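Local coordinates for regulatory protein BlaR1 (Bacillus licheniformis, PDB 1NRF), which binds penicillin through its extracellular C-terminal sensor domain, the part described here, and probably signals inward once a beta-lactam acylates a serine, at residues T17-E22 with Y47-R52; G36-N41 with K53-R58; S84-D89 with T112-Q117. All coordinates share one frame; numbering follows the deposited sequence.

How the contacts relate
Contacts 1 and 2 adjoin at one end of the domain, their centres 8 Å apart. In contact 1 strand 18-21 joins strand 46-50; the latter pairs with strand 33-41 of contact 2, probably through a bond from Thr48 N to Leu39 O (2.9 Å), and runs on into helix 52-56, the other half of contact 2. Contact 3 lies across the centre of the chain, 38 Å from contact 1 and 31 Å from contact 2, centre to centre. The side chain of its Tyr115 is about 10 Å from that of Ser63, the probable acylated serine; contacts 1 and 2 lie away from that site.

Contact 1 (T17-E22 with Y47-R52); sequences TNVEYE and YTIYNR
Tyr21 and Ile49 lie side by side on one face of the sheet and point the same way, with Tyr21 CE1 3.6 Å from Ile49 CG1. Ile49 holds CG1 between its backbone N and carbonyl carbon (chi1 53°), beside the tyrosine; CD1, trans beyond it, lies by Tyr21 CE1 and Val19 CG1. The branched Val19 suits this face: CG1 meets Ile49, while CG2 lies 3.9 Å from Tyr47 CD1. Arg52 follows the strand with an extended chain; its aliphatic carbons pass the tyrosine, and NE makes a weak, bent hydrogen bond to Tyr21 OH (3.0 Å), with ring and guanidinium planes 35° apart. At the other end Thr17 OG1 sits at the edge of the Tyr47 ring, in its plane, 3.5 Å from CE1, and is itself bonded to Leu14 O, while Tyr47 OH is bonded to Asn163.

The face bearing Glu20 and Thr48 is polar. These two side chains also run alongside each other, joined by a weak bond from Thr48 OG1 to Glu20 OE1. Glu22 crosses Thr48 at CG2, and Glu22 OE2 also stands 3.0 Å from Glu20 OE1, a close pair of acceptors and not a hydrogen bond. Lys254 forms a salt bridge with Glu22 OE2 and a long, weak ion pair with Glu20 OE1, and its charge would probably ease the repulsion.

Four backbone bonds hold the strands, among them Glu20 N to Tyr47 O (2.7 Å) and Ile49 N to Glu20 O (3.0 Å). Glu20 thus bonds through its N and O to the two residues flanking Thr48, as in parallel pairing. Strand 18-21 is in this way added in parallel to the margin of an otherwise antiparallel sheet, the central sheet of the penicillin-binding protein and serine beta-lactamase fold.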
loop_
_atom_site.group_PDB
_atom_site.type_symbol
_atom_site.label_atom_id
_atom_site.label_comp_id
_atom_site.label_asym_id
_atom_site.label_seq_id
_atom_site.Cartn_x
_atom_site.Cartn_y
_atom_site.Cartn_z
ATOM N N THR A 17 -7.133 -22.287 -0.086
ATOM C CA THR A 17 -6.674 -21.698 -1.347
ATOM C C THR A 17 -5.615 -22.561 -2.035
ATOM O O THR A 17 -5.213 -23.597 -1.508
ATOM C CB THR A 17 -6.060 -20.286 -1.116
ATOM O OG1 THR A 17 -4.941 -20.383 -0.224
ATOM C CG2 THR A 17 -7.091 -19.337 -0.517
ATOM N N ASN A 18 -5.181 -22.125 -3.220
ATOM C CA ASN A 18 -4.146 -22.822 -3.984
ATOM C C ASN A 18 -3.184 -21.790 -4.593
ATOM O O ASN A 18 -3.555 -20.642 -4.834
ATOM C CB ASN A 18 -4.775 -23.719 -5.066
ATOM C CG ASN A 18 -5.220 -22.953 -6.302
ATOM O OD1 ASN A 18 -4.428 -22.711 -7.215
ATOM N ND2 ASN A 18 -6.495 -22.573 -6.338
ATOM N N VAL A 19 -1.943 -22.197 -4.826
ATOM C CA VAL A 19 -0.936 -21.292 -5.364
ATOM C C VAL A 19 -0.362 -21.719 -6.714
ATOM O O VAL A 19 -0.196 -22.903 -6.991
ATOM C CB VAL A 19 0.225 -21.123 -4.352
ATOM C CG1 VAL A 19 1.277 -20.175 -4.898
ATOM C CG2 VAL A 19 -0.321 -20.600 -3.040
ATOM N N GLU A 20 -0.064 -20.725 -7.543
ATOM C CA GLU A 20 0.507 -20.932 -8.871
ATOM C C GLU A 20 1.757 -20.058 -8.980
ATOM O O GLU A 20 1.828 -18.980 -8.394
ATOM C CB GLU A 20 -0.509 -20.521 -9.940
ATOM C CG GLU A 20 -0.067 -20.742 -11.372
ATOM C CD GLU A 20 -1.100 -20.239 -12.375
ATOM O OE1 GLU A 20 -1.333 -19.008 -12.424
ATOM O OE2 GLU A 20 -1.681 -21.073 -13.106
ATOM N N TYR A 21 2.746 -20.522 -9.725
ATOM C CA TYR A 21 3.966 -19.754 -9.879
ATOM C C TYR A 21 4.208 -19.398 -11.337
ATOM O O TYR A 21 3.942 -20.197 -12.232
ATOM C CB TYR A 21 5.142 -20.548 -9.322
ATOM C CG TYR A 21 5.074 -20.722 -7.826
ATOM C CD1 TYR A 21 5.578 -19.742 -6.968
ATOM C CD2 TYR A 21 4.460 -21.840 -7.260
ATOM C CE1 TYR A 21 5.473 -19.868 -5.587
ATOM C CE2 TYR A 21 4.348 -21.970 -5.879
ATOM C CZ TYR A 21 4.858 -20.979 -5.051
ATOM O OH TYR A 21 4.746 -21.093 -3.690
ATOM N N GLU A 22 4.694 -18.183 -11.570
ATOM C CA GLU A 22 4.984 -17.724 -12.921
ATOM C C GLU A 22 6.238 -16.878 -12.952
ATOM O O GLU A 22 6.722 -16.419 -11.916
ATOM C CB GLU A 22 3.810 -16.932 -13.487
ATOM C CG GLU A 22 2.626 -17.803 -13.829
ATOM C CD GLU A 22 1.497 -17.022 -14.457
ATOM O OE1 GLU A 22 1.753 -16.306 -15.448
ATOM O OE2 GLU A 22 0.356 -17.130 -13.961
ATOM N N TYR A 47 -3.592 -17.861 -5.931
ATOM C CA TYR A 47 -2.506 -16.907 -5.872
ATOM C C TYR A 47 -1.605 -17.181 -7.057
ATOM O O TYR A 47 -1.308 -18.339 -7.368
ATOM C CB TYR A 47 -1.648 -17.082 -4.620
ATOM C CG TYR A 47 -2.296 -16.725 -3.306
ATOM C CD1 TYR A 47 -2.841 -17.715 -2.493
ATOM C CD2 TYR A 47 -2.286 -15.409 -2.836
ATOM C CE1 TYR A 47 -3.348 -17.417 -1.245
ATOM C CE2 TYR A 47 -2.792 -15.098 -1.577
ATOM C CZ TYR A 47 -3.318 -16.113 -0.787
ATOM O OH TYR A 47 -3.772 -15.844 0.479
ATOM N N THR A 48 -1.189 -16.118 -7.729
ATOM C CA THR A 48 -0.257 -16.248 -8.833
ATOM C C THR A 48 0.915 -15.407 -8.363
ATOM O O THR A 48 0.772 -14.199 -8.151
ATOM C CB THR A 48 -0.802 -15.667 -10.134
ATOM O OG1 THR A 48 -2.025 -16.327 -10.479
ATOM C CG2 THR A 48 0.205 -15.875 -11.260
ATOM N N ILE A 49 2.065 -16.036 -8.160
ATOM C CA ILE A 49 3.206 -15.272 -7.701
ATOM C C ILE A 49 4.531 -15.542 -8.369
ATOM O O ILE A 49 4.873 -16.675 -8.694
ATOM C CB ILE A 49 3.412 -15.408 -6.173
ATOM C CG1 ILE A 49 3.476 -16.875 -5.772
ATOM C CG2 ILE A 49 2.293 -14.693 -5.437
ATOM C CD1 ILE A 49 3.598 -17.068 -4.268
ATOM N N TYR A 50 5.266 -14.454 -8.565
ATOM C CA TYR A 50 6.585 -14.490 -9.159
ATOM C C TYR A 50 7.596 -14.201 -8.049
ATOM O O TYR A 50 7.424 -13.242 -7.279
ATOM C CB TYR A 50 6.698 -13.435 -10.268
ATOM C CG TYR A 50 8.122 -13.122 -10.651
ATOM C CD1 TYR A 50 8.644 -11.845 -10.457
ATOM C CD2 TYR A 50 8.972 -14.120 -11.124
ATOM C CE1 TYR A 50 9.976 -11.569 -10.713
ATOM C CE2 TYR A 50 10.313 -13.853 -11.387
ATOM C CZ TYR A 50 10.809 -12.576 -11.175
ATOM O OH TYR A 50 12.138 -12.309 -11.403
ATOM N N ASN A 51 8.633 -15.039 -7.977
ATOM C CA ASN A 51 9.706 -14.925 -6.989
ATOM C C ASN A 51 9.169 -15.123 -5.573
ATOM O O ASN A 51 8.958 -14.152 -4.843
ATOM C CB ASN A 51 10.373 -13.554 -7.102
ATOM C CG ASN A 51 11.693 -13.484 -6.373
ATOM O OD1 ASN A 51 11.976 -14.296 -5.494
ATOM N ND2 ASN A 51 12.508 -12.499 -6.726
ATOM N N ARG A 52 8.969 -16.383 -5.189
ATOM C CA ARG A 52 8.434 -16.718 -3.876
ATOM C C ARG A 52 9.218 -16.138 -2.698
ATOM O O ARG A 52 8.634 -15.756 -1.677
ATOM C CB ARG A 52 8.336 -18.241 -3.714
ATOM C CG ARG A 52 7.444 -18.647 -2.541
ATOM C CD ARG A 52 7.321 -20.149 -2.343
ATOM N NE ARG A 52 6.349 -20.462 -1.291
ATOM C CZ ARG A 52 6.481 -20.119 -0.010
ATOM N NH1 ARG A 52 7.552 -19.450 0.395
ATOM N NH2 ARG A 52 5.537 -20.432 0.867
HETATM O O HOH W 1 9.087 -17.529 -9.980
#

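Contact 2 (G36-N41 with K53-R58); sequences GFVLFN and KESTSR
Lys53 O, two residues before the Ser55 that meets Val38 across the contact, is gripped twice, by Thr56 N and by Ser57 OG. The shorter bond is that of the hydroxyl, with Ser57 OG 2.6 Å from Lys53 O. The two donors come from opposite faces of the carbonyl plane, the hydroxyl from well above it. Serine suits the place because its short side chain can fold back to a carbonyl four residues earlier, and Ser57 N adds a bond to Glu54 O at 3.1 Å. Residues 53-56 belong to a short, weakly bonded helix of about one turn.

Its inner side faces strand 33-41. Val38 sends one branch to it: CG2, anti to the carbonyl carbon, comes within 3.6 Å of Ser55 CB and also borders Ser55 OG, at 3.9 Å. Ser55 OG lies beside its own backbone N (chi1 -48°), from where it bonds Asn51 O one turn back. The hydroxyl is thus satisfied and can be buried against the strand, although it makes no hydrogen bond across the contact.

The helix follows directly on strand 46-50, the neighbour of strand 33-41, so that the chain turns back over the sheet it has just helped to build. This sheet is the core of the penicillin-binding protein fold, and Val38 also packs on Leu159 and Val162 of helix 158-170, which covers the same region.

The nearest CA atoms are Gly36 CA and Ser55 CA, 5.2 Å apart. Glycine suits the place because a CB here would point at the helix, clashing with Ser55 OG and crowding Glu54 CB; as it is, Glu54 CB lies 3.9 Å from Gly36 N. Glu54 then bends at chi2 (-103°), and its carboxylate makes a weak hydrogen bond through OE2 to His231 on strand 225-234.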
loop_
_atom_site.group_PDB
_atom_site.type_symbol
_atom_site.label_atom_id
_atom_site.label_comp_id
_atom_site.label_asym_id
_atom_site.label_seq_id
_atom_site.Cartn_x
_atom_site.Cartn_y
_atom_site.Cartn_z
ATOM N N GLY A 36 9.266 -8.949 -6.408
ATOM C CA GLY A 36 8.257 -9.980 -6.458
ATOM C C GLY A 36 6.898 -9.488 -6.884
ATOM O O GLY A 36 6.645 -8.282 -6.974
ATOM N N PHE A 37 6.013 -10.447 -7.136
ATOM C CA PHE A 37 4.661 -10.153 -7.563
ATOM C C PHE A 37 3.683 -11.169 -6.983
ATOM O O PHE A 37 3.841 -12.378 -7.166
ATOM C CB PHE A 37 4.598 -10.186 -9.089
ATOM C CG PHE A 37 3.216 -10.054 -9.644
ATOM C CD1 PHE A 37 2.583 -8.817 -9.689
ATOM C CD2 PHE A 37 2.550 -11.170 -10.146
ATOM C CE1 PHE A 37 1.301 -8.688 -10.233
ATOM C CE2 PHE A 37 1.273 -11.058 -10.689
ATOM C CZ PHE A 37 0.646 -9.814 -10.735
ATOM N N VAL A 38 2.686 -10.668 -6.264
ATOM C CA VAL A 38 1.657 -11.515 -5.700
ATOM C C VAL A 38 0.305 -11.032 -6.208
ATOM O O VAL A 38 -0.038 -9.856 -6.066
ATOM C CB VAL A 38 1.618 -11.458 -4.159
ATOM C CG1 VAL A 38 0.569 -12.420 -3.638
ATOM C CG2 VAL A 38 2.977 -11.803 -3.576
ATOM N N LEU A 39 -0.447 -11.935 -6.828
ATOM C CA LEU A 39 -1.788 -11.617 -7.304
ATOM C C LEU A 39 -2.752 -12.634 -6.688
ATOM O O LEU A 39 -2.421 -13.818 -6.581
ATOM C CB LEU A 39 -1.851 -11.705 -8.818
ATOM C CG LEU A 39 -3.255 -11.606 -9.413
ATOM C CD1 LEU A 39 -3.694 -10.145 -9.469
ATOM C CD2 LEU A 39 -3.247 -12.214 -10.806
ATOM N N PHE A 40 -3.932 -12.183 -6.271
ATOM C CA PHE A 40 -4.916 -13.087 -5.683
ATOM C C PHE A 40 -6.289 -13.007 -6.340
ATOM O O PHE A 40 -6.936 -11.954 -6.327
ATOM C CB PHE A 40 -5.059 -12.830 -4.179
ATOM C CG PHE A 40 -6.043 -13.753 -3.493
ATOM C CD1 PHE A 40 -7.288 -13.277 -3.063
ATOM C CD2 PHE A 40 -5.735 -15.099 -3.299
ATOM C CE1 PHE A 40 -8.209 -14.134 -2.450
ATOM C CE2 PHE A 40 -6.646 -15.960 -2.690
ATOM C CZ PHE A 40 -7.892 -15.475 -2.263
ATOM N N ASN A 41 -6.722 -14.134 -6.907
ATOM C CA ASN A 41 -8.023 -14.247 -7.565
ATOM C C ASN A 41 -9.044 -14.728 -6.525
ATOM O O ASN A 41 -9.019 -15.884 -6.110
ATOM C CB ASN A 41 -7.940 -15.251 -8.719
ATOM C CG ASN A 41 -9.179 -15.243 -9.600
ATOM O OD1 ASN A 41 -10.305 -15.126 -9.108
ATOM N ND2 ASN A 41 -8.979 -15.386 -10.909
ATOM N N LYS A 53 10.536 -16.073 -2.840
ATOM C CA LYS A 53 11.392 -15.561 -1.777
ATOM C C LYS A 53 11.049 -14.106 -1.432
ATOM O O LYS A 53 10.786 -13.786 -0.277
ATOM C CB LYS A 53 12.859 -15.699 -2.196
ATOM C CG LYS A 53 13.870 -15.468 -1.077
ATOM C CD LYS A 53 15.285 -15.762 -1.565
ATOM C CE LYS A 53 16.309 -15.580 -0.457
ATOM N NZ LYS A 53 16.299 -14.193 0.093
ATOM N N GLU A 54 11.046 -13.237 -2.441
ATOM C CA GLU A 54 10.724 -11.829 -2.248
ATOM C C GLU A 54 9.291 -11.654 -1.749
ATOM O O GLU A 54 9.018 -10.851 -0.854
ATOM C CB GLU A 54 10.896 -11.058 -3.564
ATOM C CG GLU A 54 12.345 -10.711 -3.934
ATOM C CD GLU A 54 12.723 -9.246 -3.658
ATOM O OE1 GLU A 54 13.863 -8.853 -4.005
ATOM O OE2 GLU A 54 11.896 -8.486 -3.103
ATOM N N SER A 55 8.386 -12.427 -2.336
ATOM C CA SER A 55 6.970 -12.368 -2.002
ATOM C C SER A 55 6.656 -12.755 -0.559
ATOM O O SER A 55 5.563 -12.480 -0.067
ATOM C CB SER A 55 6.189 -13.280 -2.951
ATOM O OG SER A 55 6.575 -13.050 -4.291
ATOM N N THR A 56 7.606 -13.399 0.111
ATOM C CA THR A 56 7.403 -13.822 1.490
ATOM C C THR A 56 8.375 -13.121 2.452
ATOM O O THR A 56 8.355 -13.335 3.659
ATOM C CB THR A 56 7.532 -15.371 1.619
ATOM O OG1 THR A 56 8.642 -15.842 0.838
ATOM C CG2 THR A 56 6.268 -16.047 1.141
ATOM N N SER A 57 9.228 -12.272 1.904
ATOM C CA SER A 57 10.174 -11.529 2.715
ATOM C C SER A 57 9.497 -10.222 3.096
ATOM O O SER A 57 8.794 -9.641 2.284
ATOM C CB SER A 57 11.433 -11.234 1.908
ATOM O OG SER A 57 12.048 -12.437 1.494
ATOM N N ARG A 58 9.706 -9.776 4.331
ATOM C CA ARG A 58 9.111 -8.534 4.813
ATOM C C ARG A 58 10.031 -7.353 4.571
ATOM O O ARG A 58 11.249 -7.484 4.585
ATOM C CB ARG A 58 8.806 -8.630 6.302
ATOM C CG ARG A 58 7.525 -9.335 6.629
ATOM C CD ARG A 58 7.518 -9.722 8.082
ATOM N NE ARG A 58 6.204 -10.149 8.552
ATOM C CZ ARG A 58 6.026 -10.977 9.571
ATOM N NH1 ARG A 58 7.078 -11.468 10.209
ATOM N NH2 ARG A 58 4.805 -11.309 9.960
#

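Contact 3 (S84-D89 with T112-Q117); sequences SHMTWD and TTWYFQ
Met86 reaches from the loop to two aromatic rings of helix 113-123, Trp114 and Tyr115. Its CB lies 3.7 Å from Tyr115 CE2. The next atom, CG, is anti to the backbone N and turns to the Trp114 ring, 3.8 Å from CZ3. SD continues past the same CZ3 at 3.6 Å, oblique to the indole, and at once stands over the face of the tyrosine, 4.2 Å from the ring centroid. A bend at chi3 (-71°) brings CE back over the middle of that face, 4.0 Å from the centroid, as a CH-pi contact. The flexible, polarisable thioether suits such a place, since it can serve two differently turned rings.

Trp88 CB also packs on Trp114 CZ2, and the indole NH of Trp114 is bonded to Trp98 O. Tyr115 OH, for its part, donates to Ser84 O over 2.6 Å, in the carbonyl plane and on a lone pair. The contact therefore combines Met-aromatic dispersion with one short, directed bond: the phenol proton is committed to a backbone carbonyl, which ties the loop to the helix and probably helps to keep the tyrosine face against Met86.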
loop_
_atom_site.group_PDB
_atom_site.type_symbol
_atom_site.label_atom_id
_atom_site.label_comp_id
_atom_site.label_asym_id
_atom_site.label_seq_id
_atom_site.Cartn_x
_atom_site.Cartn_y
_atom_site.Cartn_z
ATOM N N SER A 84 -11.077 16.987 6.642
ATOM C CA SER A 84 -9.796 16.309 6.785
ATOM C C SER A 84 -8.700 17.289 6.404
ATOM O O SER A 84 -7.534 16.916 6.296
ATOM C CB SER A 84 -9.730 15.076 5.877
ATOM O OG SER A 84 -9.758 15.443 4.507
ATOM N N HIS A 85 -9.092 18.545 6.200
ATOM C CA HIS A 85 -8.152 19.597 5.828
ATOM C C HIS A 85 -7.111 19.804 6.918
ATOM O O HIS A 85 -7.408 19.686 8.104
ATOM C CB HIS A 85 -8.893 20.912 5.553
ATOM C CG HIS A 85 -7.999 22.011 5.070
ATOM N ND1 HIS A 85 -7.251 22.793 5.925
ATOM C CD2 HIS A 85 -7.682 22.414 3.817
ATOM C CE1 HIS A 85 -6.509 23.627 5.219
ATOM N NE2 HIS A 85 -6.751 23.417 3.937
ATOM N N MET A 86 -5.889 20.122 6.508
ATOM C CA MET A 86 -4.798 20.315 7.449
ATOM C C MET A 86 -3.808 21.333 6.876
ATOM O O MET A 86 -3.032 21.016 5.973
ATOM C CB MET A 86 -4.111 18.961 7.688
ATOM C CG MET A 86 -3.141 18.899 8.853
ATOM S SD MET A 86 -2.372 17.262 9.046
ATOM C CE MET A 86 -3.751 16.290 9.622
ATOM N N THR A 87 -3.846 22.559 7.390
ATOM C CA THR A 87 -2.937 23.604 6.918
ATOM C C THR A 87 -1.492 23.199 7.181
ATOM O O THR A 87 -1.186 22.552 8.184
ATOM C CB THR A 87 -3.209 24.965 7.618
ATOM O OG1 THR A 87 -4.532 25.415 7.294
ATOM C CG2 THR A 87 -2.195 26.017 7.167
ATOM N N TRP A 88 -0.598 23.582 6.278
ATOM C CA TRP A 88 0.795 23.223 6.447
ATOM C C TRP A 88 1.644 24.326 7.085
ATOM O O TRP A 88 1.510 25.511 6.772
ATOM C CB TRP A 88 1.395 22.789 5.104
ATOM C CG TRP A 88 1.672 23.898 4.168
ATOM C CD1 TRP A 88 0.772 24.777 3.648
ATOM C CD2 TRP A 88 2.949 24.259 3.630
ATOM N NE1 TRP A 88 1.410 25.671 2.817
ATOM C CE2 TRP A 88 2.747 25.375 2.788
ATOM C CE3 TRP A 88 4.245 23.748 3.779
ATOM C CZ2 TRP A 88 3.792 25.992 2.097
ATOM C CZ3 TRP A 88 5.283 24.360 3.092
ATOM C CH2 TRP A 88 5.049 25.472 2.259
ATOM N N ASP A 89 2.513 23.894 7.995
ATOM C CA ASP A 89 3.417 24.763 8.731
ATOM C C ASP A 89 3.925 25.895 7.855
ATOM O O ASP A 89 3.517 27.047 7.988
ATOM C CB ASP A 89 4.614 23.950 9.228
ATOM C CG ASP A 89 4.259 22.501 9.515
ATOM O OD1 ASP A 89 3.910 21.760 8.565
ATOM O OD2 ASP A 89 4.332 22.108 10.698
ATOM N N THR A 112 1.941 12.841 0.799
ATOM C CA THR A 112 2.414 13.937 1.633
ATOM C C THR A 112 2.566 13.329 3.008
ATOM O O THR A 112 1.614 13.240 3.776
ATOM C CB THR A 112 1.399 15.087 1.679
ATOM O OG1 THR A 112 1.261 15.642 0.365
ATOM C CG2 THR A 112 1.865 16.173 2.640
ATOM N N THR A 113 3.785 12.893 3.289
ATOM C CA THR A 113 4.125 12.240 4.540
ATOM C C THR A 113 3.784 13.000 5.805
ATOM O O THR A 113 3.238 12.405 6.734
ATOM C CB THR A 113 5.619 11.876 4.559
ATOM O OG1 THR A 113 5.893 10.967 3.483
ATOM C CG2 THR A 113 5.995 11.210 5.876
ATOM N N TRP A 114 4.082 14.302 5.852
ATOM C CA TRP A 114 3.803 15.071 7.066
ATOM C C TRP A 114 2.348 15.010 7.509
ATOM O O TRP A 114 2.059 15.051 8.704
ATOM C CB TRP A 114 4.252 16.540 6.925
ATOM C CG TRP A 114 3.511 17.397 5.915
ATOM C CD1 TRP A 114 3.964 17.786 4.689
ATOM C CD2 TRP A 114 2.241 18.041 6.096
ATOM N NE1 TRP A 114 3.066 18.640 4.102
ATOM C CE2 TRP A 114 2.000 18.815 4.944
ATOM C CE3 TRP A 114 1.286 18.044 7.125
ATOM C CZ2 TRP A 114 0.841 19.592 4.787
ATOM C CZ3 TRP A 114 0.129 18.817 6.969
ATOM C CH2 TRP A 114 -0.079 19.580 5.806
ATOM N N TYR A 115 1.436 14.886 6.551
ATOM C CA TYR A 115 0.005 14.821 6.856
ATOM C C TYR A 115 -0.361 13.625 7.736
ATOM O O TYR A 115 -1.044 13.772 8.749
ATOM C CB TYR A 115 -0.801 14.764 5.558
ATOM C CG TYR A 115 -2.298 14.711 5.761
ATOM C CD1 TYR A 115 -2.927 13.535 6.160
ATOM C CD2 TYR A 115 -3.085 15.852 5.572
ATOM C CE1 TYR A 115 -4.298 13.500 6.364
ATOM C CE2 TYR A 115 -4.451 15.825 5.771
ATOM C CZ TYR A 115 -5.053 14.653 6.166
ATOM O OH TYR A 115 -6.414 14.625 6.357
ATOM N N PHE A 116 0.084 12.439 7.335
ATOM C CA PHE A 116 -0.210 11.231 8.092
ATOM C C PHE A 116 0.629 11.160 9.359
ATOM O O PHE A 116 0.190 10.614 10.373
ATOM C CB PHE A 116 0.002 9.988 7.214
ATOM C CG PHE A 116 -0.901 9.952 6.008
ATOM C CD1 PHE A 116 -0.555 10.636 4.838
ATOM C CD2 PHE A 116 -2.146 9.326 6.073
ATOM C CE1 PHE A 116 -1.445 10.703 3.758
ATOM C CE2 PHE A 116 -3.040 9.386 5.001
ATOM C CZ PHE A 116 -2.689 10.078 3.842
ATOM N N GLN A 117 1.827 11.732 9.305
ATOM C CA GLN A 117 2.714 11.757 10.463
ATOM C C GLN A 117 2.072 12.550 11.601
ATOM O O GLN A 117 1.999 12.082 12.739
ATOM C CB GLN A 117 4.050 12.394 10.082
ATOM C CG GLN A 117 5.224 11.432 10.085
ATOM C CD GLN A 117 6.466 12.037 9.458
ATOM O OE1 GLN A 117 7.577 11.545 9.654
ATOM N NE2 GLN A 117 6.281 13.101 8.685
#